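Local coordinates for ABC-type transport auxiliary lipoprotein component domain-containing protein (PDB 2IQI) that is of unknown function but probably serves as the auxiliary lipoprotein component of an ABC-type transport system, at residues A35-I48 / Y60-E74. Sequence-based numbering, arbitrary orientation.
Sequences AKPSAARIIDSPRI and YHGAGWAQPATDMLE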
ATOM      1  N   ALA A  35       4.653  -0.197  10.971  1.00 41.89           N
ATOM      2  CA  ALA A  35       4.196  -1.512  11.408  1.00 42.20           C
ATOM      3  C   ALA A  35       3.997  -2.547  10.266  1.00 43.02           C
ATOM      4  O   ALA A  35       3.976  -2.193   9.071  1.00 43.11           O
ATOM      5  CB  ALA A  35       2.925  -1.367  12.222  1.00 41.40           C
ATOM      6  N   LYS A  36       3.860  -3.823  10.633  1.00 43.77           N
ATOM      7  CA  LYS A  36       3.396  -4.831   9.683  1.00 44.57           C
ATOM      8  C   LYS A  36       1.951  -4.502   9.365  1.00 43.79           C
ATOM      9  O   LYS A  36       1.155  -4.331  10.277  1.00 43.36           O
ATOM     10  CB  LYS A  36       3.477  -6.265  10.249  1.00 45.83           C
ATOM     11  CG  LYS A  36       4.824  -6.935  10.045  1.00 49.34           C
ATOM     12  CD  LYS A  36       4.726  -8.482   9.914  1.00 55.70           C
ATOM     13  CE  LYS A  36       6.165  -9.182  10.021  1.00 55.49           C
ATOM     14  NZ  LYS A  36       6.211 -10.506  10.858  1.00 52.04           N
ATOM     15  N   PRO A  37       1.606  -4.401   8.065  1.00 43.41           N
ATOM     16  CA  PRO A  37       0.200  -4.271   7.664  1.00 42.54           C
ATOM     17  C   PRO A  37      -0.578  -5.472   8.120  1.00 42.07           C
ATOM     18  O   PRO A  37      -0.025  -6.578   8.207  1.00 42.44           O
ATOM     19  CB  PRO A  37       0.273  -4.249   6.148  1.00 42.12           C
ATOM     20  CG  PRO A  37       1.662  -3.729   5.866  1.00 42.90           C
ATOM     21  CD  PRO A  37       2.502  -4.387   6.898  1.00 43.35           C
ATOM     22  N   SER A  38      -1.838  -5.268   8.442  1.00 41.66           N
ATOM     23  CA  SER A  38      -2.671  -6.374   8.872  1.00 41.83           C
ATOM     24  C   SER A  38      -3.716  -6.629   7.788  1.00 42.20           C
ATOM     25  O   SER A  38      -4.007  -5.705   6.993  1.00 42.64           O
ATOM     26  CB  SER A  38      -3.282  -6.115  10.256  1.00 41.19           C
ATOM     27  OG  SER A  38      -4.083  -4.960  10.251  1.00 41.32           O
ATOM     28  N   ALA A  39      -4.247  -7.863   7.742  1.00 41.70           N
ATOM     29  CA  ALA A  39      -5.135  -8.294   6.665  1.00 41.50           C
ATOM     30  C   ALA A  39      -5.667  -9.704   6.846  1.00 41.96           C
ATOM     31  O   ALA A  39      -5.026 -10.534   7.453  1.00 42.20           O
ATOM     32  CB  ALA A  39      -4.408  -8.203   5.320  1.00 40.72           C
ATOM     33  N   ALA A  40      -6.824  -9.993   6.257  1.00 43.10           N
ATOM     34  CA  ALA A  40      -7.301 -11.372   6.173  1.00 43.58           C
ATOM     35  C   ALA A  40      -6.308 -12.261   5.424  1.00 45.04           C
ATOM     36  O   ALA A  40      -5.612 -11.796   4.493  1.00 45.12           O
ATOM     37  CB  ALA A  40      -8.622 -11.415   5.527  1.00 42.57           C
ATOM     38  N   ARG A  41      -6.238 -13.534   5.837  1.00 46.65           N
ATOM     39  CA  ARG A  41      -5.324 -14.521   5.240  1.00 48.47           C
ATOM     40  C   ARG A  41      -5.362 -14.594   3.719  1.00 47.99           C
ATOM     41  O   ARG A  41      -4.354 -14.856   3.082  1.00 47.65           O
ATOM     42  CB  ARG A  41      -5.550 -15.907   5.833  1.00 49.35           C
ATOM     43  CG  ARG A  41      -4.412 -16.335   6.721  1.00 55.70           C
ATOM     44  CD  ARG A  41      -4.804 -17.504   7.603  1.00 66.12           C
ATOM     45  NE  ARG A  41      -3.970 -17.483   8.808  1.00 75.23           N
ATOM     46  CZ  ARG A  41      -3.722 -18.530   9.597  1.00 78.29           C
ATOM     47  NH1 ARG A  41      -4.246 -19.724   9.320  1.00 79.80           N
ATOM     48  NH2 ARG A  41      -2.938 -18.375  10.665  1.00 78.84           N
ATOM     49  N   ILE A  42      -6.542 -14.357   3.162  1.00 48.24           N
ATOM     50  CA  ILE A  42      -6.757 -14.361   1.735  1.00 49.00           C
ATOM     51  C   ILE A  42      -5.962 -13.237   0.992  1.00 49.83           C
ATOM     52  O   ILE A  42      -5.523 -13.427  -0.149  1.00 49.52           O
ATOM     53  CB  ILE A  42      -8.283 -14.348   1.455  1.00 48.82           C
ATOM     54  CG1 ILE A  42      -8.609 -14.769   0.017  1.00 49.44           C
ATOM     55  CG2 ILE A  42      -8.931 -12.991   1.837  1.00 48.96           C
ATOM     56  CD1 ILE A  42     -10.025 -15.389  -0.130  1.00 49.03           C
ATOM     57  N   ILE A  43      -5.768 -12.089   1.648  1.00 50.68           N
ATOM     58  CA  ILE A  43      -5.003 -10.980   1.081  1.00 51.82           C
ATOM     59  C   ILE A  43      -3.526 -11.224   1.338  1.00 52.86           C
ATOM     60  O   ILE A  43      -2.657 -10.939   0.509  1.00 52.91           O
ATOM     61  CB  ILE A  43      -5.359  -9.658   1.782  1.00 51.93           C
ATOM     62  CG1 ILE A  43      -6.752  -9.171   1.373  1.00 51.20           C
ATOM     63  CG2 ILE A  43      -4.307  -8.583   1.500  1.00 51.83           C
ATOM     64  CD1 ILE A  43      -7.107  -7.845   2.018  1.00 49.31           C
ATOM     65  N   ASP A  44      -3.264 -11.758   2.519  1.00 54.01           N
ATOM     66  CA  ASP A  44      -1.926 -11.946   3.026  1.00 54.99           C
ATOM     67  C   ASP A  44      -1.344 -13.272   2.562  1.00 55.63           C
ATOM     68  O   ASP A  44      -0.692 -13.977   3.340  1.00 56.13           O
ATOM     69  CB  ASP A  44      -2.007 -11.932   4.550  1.00 55.44           C
ATOM     70  CG  ASP A  44      -0.703 -11.606   5.196  1.00 56.18           C
ATOM     71  OD1 ASP A  44       0.197 -11.081   4.496  1.00 56.64           O
ATOM     72  OD2 ASP A  44      -0.589 -11.894   6.405  1.00 58.80           O
ATOM     73  N   SER A  45      -1.625 -13.639   1.315  1.00 55.58           N
ATOM     74  CA  SER A  45      -1.045 -14.807   0.723  1.00 55.64           C
ATOM     75  C   SER A  45      -0.192 -14.327  -0.464  1.00 55.47           C
ATOM     76  O   SER A  45      -0.275 -13.158  -0.863  1.00 55.45           O
ATOM     77  CB  SER A  45      -2.152 -15.743   0.272  1.00 55.92           C
ATOM     78  OG  SER A  45      -2.517 -15.476  -1.076  1.00 59.14           O
ATOM     79  N   PRO A  46       0.695 -15.186  -0.992  1.00 55.12           N
ATOM     80  CA  PRO A  46       1.268 -14.815  -2.285  1.00 54.64           C
ATOM     81  C   PRO A  46       0.295 -14.990  -3.482  1.00 54.05           C
ATOM     82  O   PRO A  46       0.668 -14.735  -4.651  1.00 53.97           O
ATOM     83  CB  PRO A  46       2.512 -15.718  -2.396  1.00 54.29           C
ATOM     84  CG  PRO A  46       2.179 -16.910  -1.584  1.00 54.93           C
ATOM     85  CD  PRO A  46       1.301 -16.416  -0.448  1.00 55.35           C
ATOM     86  N   ARG A  47      -0.938 -15.404  -3.203  1.00 52.85           N
ATOM     87  CA  ARG A  47      -1.864 -15.638  -4.304  1.00 51.91           C
ATOM     88  C   ARG A  47      -2.503 -14.343  -4.719  1.00 50.03           C
ATOM     89  O   ARG A  47      -2.501 -13.368  -3.967  1.00 50.08           O
ATOM     90  CB  ARG A  47      -2.919 -16.651  -3.926  1.00 52.76           C
ATOM     91  CG  ARG A  47      -2.420 -18.053  -3.878  1.00 55.33           C
ATOM     92  CD  ARG A  47      -3.512 -18.822  -3.241  1.00 61.48           C
ATOM     93  NE  ARG A  47      -3.022 -19.985  -2.515  1.00 68.31           N
ATOM     94  CZ  ARG A  47      -3.811 -20.777  -1.789  1.00 72.14           C
ATOM     95  NH1 ARG A  47      -5.122 -20.507  -1.708  1.00 73.21           N
ATOM     96  NH2 ARG A  47      -3.306 -21.837  -1.159  1.00 72.32           N
ATOM     97  N   ILE A  48      -3.028 -14.331  -5.936  1.00 48.16           N
ATOM     98  CA  ILE A  48      -3.555 -13.108  -6.521  1.00 45.55           C
ATOM     99  C   ILE A  48      -5.044 -13.207  -6.571  1.00 45.31           C
ATOM    100  O   ILE A  48      -5.596 -14.024  -7.297  1.00 45.39           O
ATOM    101  CB  ILE A  48      -2.999 -12.844  -7.924  1.00 44.75           C
ATOM    102  CG1 ILE A  48      -1.473 -12.910  -7.907  1.00 41.67           C
ATOM    103  CG2 ILE A  48      -3.526 -11.493  -8.421  1.00 43.88           C
ATOM    104  CD1 ILE A  48      -0.794 -12.577  -9.184  1.00 41.71           C
ATOM    105  N   TYR A  60      -6.144 -16.208  -9.348  1.00 46.97           N
ATOM    106  CA  TYR A  60      -5.705 -16.570 -10.697  1.00 48.31           C
ATOM    107  C   TYR A  60      -4.968 -17.902 -10.579  1.00 50.08           C
ATOM    108  O   TYR A  60      -4.159 -18.088  -9.662  1.00 50.23           O
ATOM    109  CB  TYR A  60      -4.800 -15.509 -11.322  1.00 46.99           C
ATOM    110  CG  TYR A  60      -5.531 -14.276 -11.787  1.00 46.10           C
ATOM    111  CD1 TYR A  60      -6.351 -14.307 -12.915  1.00 45.71           C
ATOM    112  CD2 TYR A  60      -5.397 -13.075 -11.107  1.00 44.26           C
ATOM    113  CE1 TYR A  60      -7.021 -13.151 -13.344  1.00 46.01           C
ATOM    114  CE2 TYR A  60      -6.056 -11.933 -11.526  1.00 44.10           C
ATOM    115  CZ  TYR A  60      -6.865 -11.968 -12.632  1.00 44.16           C
ATOM    116  OH  TYR A  60      -7.514 -10.830 -13.025  1.00 42.75           O
ATOM    117  N   HIS A  61      -5.260 -18.850 -11.458  1.00 52.19           N
ATOM    118  CA  HIS A  61      -4.477 -20.080 -11.409  1.00 54.41           C
ATOM    119  C   HIS A  61      -3.161 -19.951 -12.182  1.00 53.74           C
ATOM    120  O   HIS A  61      -3.100 -19.293 -13.216  1.00 53.32           O
ATOM    121  CB  HIS A  61      -5.319 -21.316 -11.761  1.00 55.48           C
ATOM    122  CG  HIS A  61      -6.214 -21.750 -10.636  1.00 61.67           C
ATOM    123  ND1 HIS A  61      -7.529 -21.330 -10.517  1.00 66.51           N
ATOM    124  CD2 HIS A  61      -5.966 -22.516  -9.541  1.00 66.36           C
ATOM    125  CE1 HIS A  61      -8.060 -21.845  -9.418  1.00 68.34           C
ATOM    126  NE2 HIS A  61      -7.131 -22.563  -8.805  1.00 69.47           N
ATOM    127  N   GLY A  62      -2.098 -20.512 -11.623  1.00 53.44           N
ATOM    128  CA  GLY A  62      -0.791 -20.461 -12.285  1.00 53.98           C
ATOM    129  C   GLY A  62      -0.138 -19.086 -12.329  1.00 53.73           C
ATOM    130  O   GLY A  62       0.733 -18.811 -13.176  1.00 54.51           O
ATOM    131  N   ALA A  63      -0.572 -18.219 -11.416  1.00 52.75           N
ATOM    132  CA  ALA A  63       0.046 -16.923 -11.190  1.00 51.41           C
ATOM    133  C   ALA A  63       0.158 -16.690  -9.682  1.00 50.40           C
ATOM    134  O   ALA A  63      -0.711 -17.119  -8.924  1.00 50.56           O
ATOM    135  CB  ALA A  63      -0.767 -15.842 -11.847  1.00 51.29           C
ATOM    136  N   GLY A  64       1.231 -16.037  -9.241  1.00 49.04           N
ATOM    137  CA  GLY A  64       1.336 -15.614  -7.841  1.00 47.00           C
ATOM    138  C   GLY A  64       2.279 -14.441  -7.699  1.00 45.91           C
ATOM    139  O   GLY A  64       2.957 -14.062  -8.662  1.00 45.62           O
ATOM    140  N   TRP A  65       2.337 -13.895  -6.486  1.00 45.03           N
ATOM    141  CA  TRP A  65       3.229 -12.781  -6.112  1.00 43.88           C
ATOM    142  C   TRP A  65       4.572 -13.271  -5.474  1.00 44.30           C
ATOM    143  O   TRP A  65       4.556 -14.177  -4.649  1.00 44.80           O
ATOM    144  CB  TRP A  65       2.535 -11.923  -5.060  1.00 42.39           C
ATOM    145  CG  TRP A  65       1.279 -11.188  -5.424  1.00 41.36           C
ATOM    146  CD1 TRP A  65       0.092 -11.240  -4.756  1.00 39.94           C
ATOM    147  CD2 TRP A  65       1.087 -10.271  -6.506  1.00 39.97           C
ATOM    148  NE1 TRP A  65      -0.832 -10.419  -5.357  1.00 39.36           N
ATOM    149  CE2 TRP A  65      -0.246  -9.818  -6.438  1.00 39.22           C
ATOM    150  CE3 TRP A  65       1.902  -9.810  -7.547  1.00 40.78           C
ATOM    151  CZ2 TRP A  65      -0.778  -8.927  -7.363  1.00 39.18           C
ATOM    152  CZ3 TRP A  65       1.378  -8.911  -8.454  1.00 40.06           C
ATOM    153  CH2 TRP A  65       0.050  -8.479  -8.355  1.00 40.07           C
ATOM    154  N   ALA A  66       5.704 -12.646  -5.817  1.00 43.90           N
ATOM    155  CA  ALA A  66       6.994 -12.908  -5.155  1.00 44.03           C
ATOM    156  C   ALA A  66       6.965 -12.834  -3.612  1.00 44.76           C
ATOM    157  O   ALA A  66       7.654 -13.589  -2.917  1.00 45.66           O
ATOM    158  CB  ALA A  66       8.044 -11.949  -5.680  1.00 43.40           C
ATOM    159  N   GLN A  67       6.190 -11.893  -3.079  1.00 44.74           N
ATOM    160  CA  GLN A  67       6.017 -11.728  -1.638  1.00 43.90           C
ATOM    161  C   GLN A  67       4.523 -11.761  -1.407  1.00 42.78           C
ATOM    162  O   GLN A  67       3.792 -11.448  -2.323  1.00 42.50           O
ATOM    163  CB  GLN A  67       6.474 -10.336  -1.197  1.00 43.90           C
ATOM    164  CG  GLN A  67       7.920 -10.126  -1.074  1.00 45.36           C
ATOM    165  CD  GLN A  67       8.253  -8.660  -0.920  1.00 47.45           C
ATOM    166  OE1 GLN A  67       7.971  -7.849  -1.806  1.00 46.44           O
ATOM    167  NE2 GLN A  67       8.875  -8.313   0.201  1.00 48.35           N
ATOM    168  N   PRO A  68       4.071 -12.053  -0.164  1.00 41.87           N
ATOM    169  CA  PRO A  68       2.667 -11.780   0.140  1.00 40.83           C
ATOM    170  C   PRO A  68       2.365 -10.294   0.024  1.00 40.69           C
ATOM    171  O   PRO A  68       3.272  -9.459   0.127  1.00 40.48           O
ATOM    172  CB  PRO A  68       2.527 -12.223   1.589  1.00 41.00           C
ATOM    173  CG  PRO A  68       3.715 -13.063   1.872  1.00 41.45           C
ATOM    174  CD  PRO A  68       4.804 -12.598   0.998  1.00 41.15           C
ATOM    175  N   ALA A  69       1.090  -9.976  -0.185  1.00 40.92           N
ATOM    176  CA  ALA A  69       0.661  -8.645  -0.596  1.00 40.54           C
ATOM    177  C   ALA A  69       0.923  -7.578   0.463  1.00 40.73           C
ATOM    178  O   ALA A  69       1.374  -6.478   0.148  1.00 41.13           O
ATOM    179  CB  ALA A  69      -0.777  -8.666  -0.999  1.00 40.38           C
ATOM    180  N   THR A  70       0.684  -7.918   1.715  1.00 40.67           N
ATOM    181  CA  THR A  70       1.079  -7.075   2.844  1.00 40.72           C
ATOM    182  C   THR A  70       2.566  -6.797   2.875  1.00 40.89           C
ATOM    183  O   THR A  70       2.955  -5.704   3.235  1.00 42.11           O
ATOM    184  CB  THR A  70       0.705  -7.726   4.180  1.00 40.70           C
ATOM    185  OG1 THR A  70       1.369  -8.983   4.274  1.00 40.19           O
ATOM    186  CG2 THR A  70      -0.777  -8.006   4.216  1.00 40.90           C
ATOM    187  N   ASP A  71       3.410  -7.761   2.522  1.00 41.10           N
ATOM    188  CA  ASP A  71       4.853  -7.498   2.510  1.00 41.60           C
ATOM    189  C   ASP A  71       5.289  -6.608   1.333  1.00 41.68           C
ATOM    190  O   ASP A  71       6.284  -5.867   1.479  1.00 41.44           O
ATOM    191  CB  ASP A  71       5.691  -8.794   2.515  1.00 42.10           C
ATOM    192  CG  ASP A  71       5.475  -9.669   3.780  1.00 45.07           C
ATOM    193  OD1 ASP A  71       4.928  -9.200   4.819  1.00 47.89           O
ATOM    194  OD2 ASP A  71       5.865 -10.859   3.727  1.00 47.64           O
ATOM    195  N   MET A  72       4.606  -6.724   0.166  1.00 41.18           N
ATOM    196  CA  MET A  72       4.913  -5.865  -1.006  1.00 40.49           C
ATOM    197  C   MET A  72       4.585  -4.438  -0.554  1.00 40.24           C
ATOM    198  O   MET A  72       5.313  -3.482  -0.865  1.00 39.48           O
ATOM    199  CB  MET A  72       4.070  -6.180  -2.273  1.00 40.50           C
ATOM    200  CG  MET A  72       4.063  -7.610  -2.840  1.00 40.51           C
ATOM    201  SD  MET A  72       2.981  -7.810  -4.319  1.00 39.66           S
ATOM    202  CE  MET A  72       3.890  -6.739  -5.383  1.00 35.20           C
ATOM    203  N   LEU A  73       3.478  -4.331   0.197  1.00 39.44           N
ATOM    204  CA  LEU A  73       3.018  -3.076   0.727  1.00 39.52           C
ATOM    205  C   LEU A  73       3.929  -2.520   1.843  1.00 39.09           C
ATOM    206  O   LEU A  73       4.321  -1.353   1.834  1.00 38.40           O
ATOM    207  CB  LEU A  73       1.557  -3.146   1.151  1.00 39.69           C
ATOM    208  CG  LEU A  73       1.121  -1.719   1.503  1.00 41.32           C
ATOM    209  CD1 LEU A  73       0.534  -1.010   0.296  1.00 39.01           C
ATOM    210  CD2 LEU A  73       0.178  -1.718   2.715  1.00 42.77           C
ATOM    211  N   GLU A  74       4.280  -3.367   2.790  1.00 39.45           N
ATOM    212  CA  GLU A  74       5.319  -3.012   3.751  1.00 39.93           C
ATOM    213  C   GLU A  74       6.671  -2.603   3.100  1.00 39.02           C
ATOM    214  O   GLU A  74       7.304  -1.650   3.518  1.00 39.34           O
ATOM    215  CB  GLU A  74       5.484  -4.147   4.736  1.00 39.96           C
ATOM    216  CG  GLU A  74       6.179  -3.771   6.005  1.00 43.77           C
ATOM    217  CD  GLU A  74       6.768  -4.984   6.714  1.00 50.36           C
ATOM    218  OE1 GLU A  74       6.182  -6.099   6.580  1.00 52.20           O
ATOM    219  OE2 GLU A  74       7.825  -4.816   7.400  1.00 52.85           O
TER
HETATM  220  O   HOH W   1      -3.842 -10.482  -4.405  1.00 40.91           O
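Pro-46 O accepts the backbone N-H of Trp-65 at 2.6 Å. This bond ties the long loop between strands 31-34 and 49-51 to strand 63-65, which also pairs in parallel with strand 11-13. An ST turn at Ser-45 shapes the loop just here: Ser-45 OG accepts from Arg-47 N. Further along, Tyr-60 N donates to Ile-48 O at 3.0 Å.

Between these two backbone bonds Ile-48 lies on the Trp-65 indole. With CG1 anti to its own carbonyl carbon (chi1 -52°), the branch sits over the five-membered ring, 3.6 Å from its centroid and 13° off the normal, a CH-pi contact. Met-72 SD takes the opposite face of the indole, and Phe-162 of helix 155-185 meets it edge-to-face. The other branch, Ile-48 CG2, turns to the edge of the Tyr-60 ring, 3.6 Å from Tyr-60 CD2. The phenol OH bonds to Ser-112 OG.

The loop also lines the start of helix 69-82, where Pro-68 is the N-cap residue. Pro-68 CA makes a CA-H...O contact with Ser-45 O. On the first turn, Thr-70 OG1 faces Asp-44 OD1, and the two side chains cross at about a right angle. The modelled separation of these two oxygens is too short to be reliable, so the details of their hydrogen bond are doubtful. Pro-37 packs against the same helix flank, its CD 3.7 Å from Glu-74 CB and its CG 4.0 Å from Leu-73 CD2. One water lies in the plane of the indole, accepting from Trp-65 NE1 and donating to Arg-47 O, 3.2 Å from each atom.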